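Local structure of putative modulator of DNA gyrase (Bacteroides thetaiotaomicron, 1VPB) at residues Y129-F133 / D168-F172. The protein is a putative modulator of DNA gyrase of the PmbA/TldD family (peptidase U62) and probably acts as a metallopeptidase. Sequence-based numbering, arbitrary orientation.
Sequences YDAKF and DGEDF
This is a side-chain contact between a loop and the face of a beta sheet, in the region of the PmbA/TldD central domain. The turn before helix 138-150 packs two aromatic side chains, Y129 and F133, on the sheet. Segment 168-172 is extended and belongs to strand 159-177, an inner strand of the six-stranded antiparallel sheet, paired with strands 36-52 and 181-198. D130 to F133 form a type I turn, with F133 N hydrogen-bonded to D130 O at 2.9 Å. D130 OD1 also accepts from K132 N at 3.1 Å, an Asx turn. The nearest CA atoms are those of Y129 and E170, 7.8 Å apart. Y129 and F133 both have t chi1 and point toward the strand. Y129 OH donates to E170 OE1 at 2.6 Å. E170 has p chi1, and its CB lies over the F133 ring face, 4.1 Å from the centroid, a CH-pi contact. F133 CE2 is 3.4 Å from E170 CD. F172, chi1 m, brings CZ to 3.5 Å from Y129 CE2; the ring planes meet obliquely at 42°. D168 OD2 makes a hydrogen bond to Y166 OH and a salt bridge with K141. E170 thus accepts from the tyrosine hydroxyl and lies against F133 through both CB and its carboxyl carbon.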
ATOM      1  N   TYR A 129       4.802   8.147 -25.988  1.00 32.03           N
ATOM      2  CA  TYR A 129       4.197   6.876 -26.301  1.00 30.95           C
ATOM      3  C   TYR A 129       4.974   6.159 -27.420  1.00 33.48           C
ATOM      4  O   TYR A 129       5.048   6.669 -28.537  1.00 34.66           O
ATOM      5  CB  TYR A 129       2.731   7.044 -26.743  1.00 32.70           C
ATOM      6  CG  TYR A 129       1.979   5.733 -26.907  1.00 32.80           C
ATOM      7  CD1 TYR A 129       2.147   4.922 -28.024  1.00 41.80           C
ATOM      8  CD2 TYR A 129       1.116   5.255 -25.909  1.00 34.45           C
ATOM      9  CE1 TYR A 129       1.494   3.719 -28.139  1.00 42.07           C
ATOM     10  CE2 TYR A 129       0.477   4.028 -26.026  1.00 36.04           C
ATOM     11  CZ  TYR A 129       0.650   3.264 -27.143  1.00 42.84           C
ATOM     12  OH  TYR A 129      -0.001   2.017 -27.277  1.00 40.18           O
ATOM     13  N   ASP A 130       5.482   4.975 -27.106  1.00 32.89           N
ATOM     14  CA  ASP A 130       6.196   4.101 -28.071  1.00 35.25           C
ATOM     15  C   ASP A 130       5.188   3.393 -28.961  1.00 36.73           C
ATOM     16  O   ASP A 130       4.469   2.475 -28.570  1.00 35.20           O
ATOM     17  CB  ASP A 130       7.041   3.140 -27.258  1.00 34.48           C
ATOM     18  CG  ASP A 130       7.818   2.179 -28.094  1.00 43.31           C
ATOM     19  OD1 ASP A 130       7.814   2.361 -29.348  1.00 36.52           O
ATOM     20  OD2 ASP A 130       8.455   1.248 -27.565  1.00 36.53           O
ATOM     21  N   ALA A 131       5.142   3.795 -30.233  1.00 35.66           N
ATOM     22  CA  ALA A 131       4.176   3.222 -31.152  1.00 37.91           C
ATOM     23  C   ALA A 131       4.338   1.705 -31.379  1.00 36.23           C
ATOM     24  O   ALA A 131       3.391   1.043 -31.807  1.00 42.07           O
ATOM     25  CB  ALA A 131       4.336   3.924 -32.478  1.00 42.32           C
ATOM     26  N   LYS A 132       5.529   1.202 -31.122  1.00 38.09           N
ATOM     27  CA  LYS A 132       5.812  -0.244 -31.164  1.00 40.43           C
ATOM     28  C   LYS A 132       5.113  -1.073 -30.075  1.00 42.12           C
ATOM     29  O   LYS A 132       5.034  -2.300 -30.163  1.00 41.98           O
ATOM     30  CB  LYS A 132       7.291  -0.481 -31.120  1.00 39.57           C
ATOM     31  CG  LYS A 132       8.046   0.198 -32.292  1.00 44.87           C
ATOM     32  CD  LYS A 132       9.575  -0.030 -32.303  1.00 53.30           C
ATOM     33  CE  LYS A 132      10.279   0.621 -33.533  1.00 62.26           C
ATOM     34  NZ  LYS A 132      11.690   1.193 -33.255  1.00 65.23           N
ATOM     35  N   PHE A 133       4.581  -0.421 -29.057  1.00 40.31           N
ATOM     36  CA  PHE A 133       4.064  -1.140 -27.907  1.00 37.67           C
ATOM     37  C   PHE A 133       3.154  -2.313 -28.304  1.00 39.13           C
ATOM     38  O   PHE A 133       3.363  -3.414 -27.852  1.00 37.79           O
ATOM     39  CB  PHE A 133       3.325  -0.172 -26.984  1.00 36.86           C
ATOM     40  CG  PHE A 133       2.794  -0.817 -25.727  1.00 36.86           C
ATOM     41  CD1 PHE A 133       3.609  -0.919 -24.614  1.00 40.14           C
ATOM     42  CD2 PHE A 133       1.510  -1.286 -25.655  1.00 36.77           C
ATOM     43  CE1 PHE A 133       3.131  -1.520 -23.443  1.00 38.85           C
ATOM     44  CE2 PHE A 133       1.027  -1.925 -24.485  1.00 37.75           C
ATOM     45  CZ  PHE A 133       1.865  -2.015 -23.390  1.00 39.26           C
ATOM     46  N   ASP A 168       5.754  -3.765 -18.225  1.00 32.58           N
ATOM     47  CA  ASP A 168       5.455  -2.677 -19.111  1.00 32.36           C
ATOM     48  C   ASP A 168       4.035  -2.175 -18.910  1.00 36.56           C
ATOM     49  O   ASP A 168       3.242  -2.751 -18.160  1.00 37.70           O
ATOM     50  CB  ASP A 168       5.742  -3.021 -20.578  1.00 32.39           C
ATOM     51  CG  ASP A 168       4.761  -4.033 -21.200  1.00 31.91           C
ATOM     52  OD1 ASP A 168       3.538  -4.007 -20.836  1.00 36.87           O
ATOM     53  OD2 ASP A 168       5.190  -4.828 -22.072  1.00 35.74           O
ATOM     54  N   GLY A 169       3.737  -1.066 -19.544  1.00 32.47           N
ATOM     55  CA  GLY A 169       2.370  -0.543 -19.577  1.00 33.37           C
ATOM     56  C   GLY A 169       2.136   0.548 -20.570  1.00 34.93           C
ATOM     57  O   GLY A 169       3.092   1.155 -21.101  1.00 32.99           O
ATOM     58  N   GLU A 170       0.871   0.800 -20.852  1.00 31.56           N
ATOM     59  CA  GLU A 170       0.453   1.947 -21.617  1.00 30.48           C
ATOM     60  C   GLU A 170      -0.665   2.621 -20.823  1.00 34.86           C
ATOM     61  O   GLU A 170      -1.444   1.931 -20.167  1.00 36.52           O
ATOM     62  CB  GLU A 170      -0.017   1.560 -23.012  1.00 36.45           C
ATOM     63  CG  GLU A 170      -1.128   0.551 -23.015  1.00 40.35           C
ATOM     64  CD  GLU A 170      -1.666   0.138 -24.384  1.00 43.76           C
ATOM     65  OE1 GLU A 170      -1.381   0.766 -25.399  1.00 38.59           O
ATOM     66  OE2 GLU A 170      -2.452  -0.827 -24.390  1.00 47.97           O
ATOM     67  N   ASP A 171      -0.744   3.927 -20.923  1.00 33.88           N
ATOM     68  CA  ASP A 171      -1.698   4.747 -20.160  1.00 36.07           C
ATOM     69  C   ASP A 171      -2.235   5.796 -21.080  1.00 38.17           C
ATOM     70  O   ASP A 171      -1.484   6.434 -21.825  1.00 38.83           O
ATOM     71  CB  ASP A 171      -1.024   5.368 -18.971  1.00 36.96           C
ATOM     72  CG  ASP A 171      -0.658   4.367 -17.942  1.00 45.05           C
ATOM     73  OD1 ASP A 171      -1.550   4.014 -17.149  1.00 44.68           O
ATOM     74  OD2 ASP A 171       0.482   3.951 -17.813  1.00 43.48           O
ATOM     75  N   PHE A 172      -3.548   5.966 -21.043  1.00 35.20           N
ATOM     76  CA  PHE A 172      -4.286   6.986 -21.794  1.00 32.80           C
ATOM     77  C   PHE A 172      -5.215   7.735 -20.875  1.00 36.93           C
ATOM     78  O   PHE A 172      -5.809   7.145 -19.961  1.00 36.09           O
ATOM     79  CB  PHE A 172      -5.161   6.363 -22.858  1.00 35.07           C
ATOM     80  CG  PHE A 172      -4.396   5.494 -23.866  1.00 37.62           C
ATOM     81  CD1 PHE A 172      -4.143   4.166 -23.605  1.00 40.84           C
ATOM     82  CD2 PHE A 172      -3.941   6.029 -25.073  1.00 44.94           C
ATOM     83  CE1 PHE A 172      -3.432   3.374 -24.511  1.00 40.97           C
ATOM     84  CE2 PHE A 172      -3.208   5.228 -25.967  1.00 41.57           C
ATOM     85  CZ  PHE A 172      -2.965   3.929 -25.661  1.00 37.77           C
TER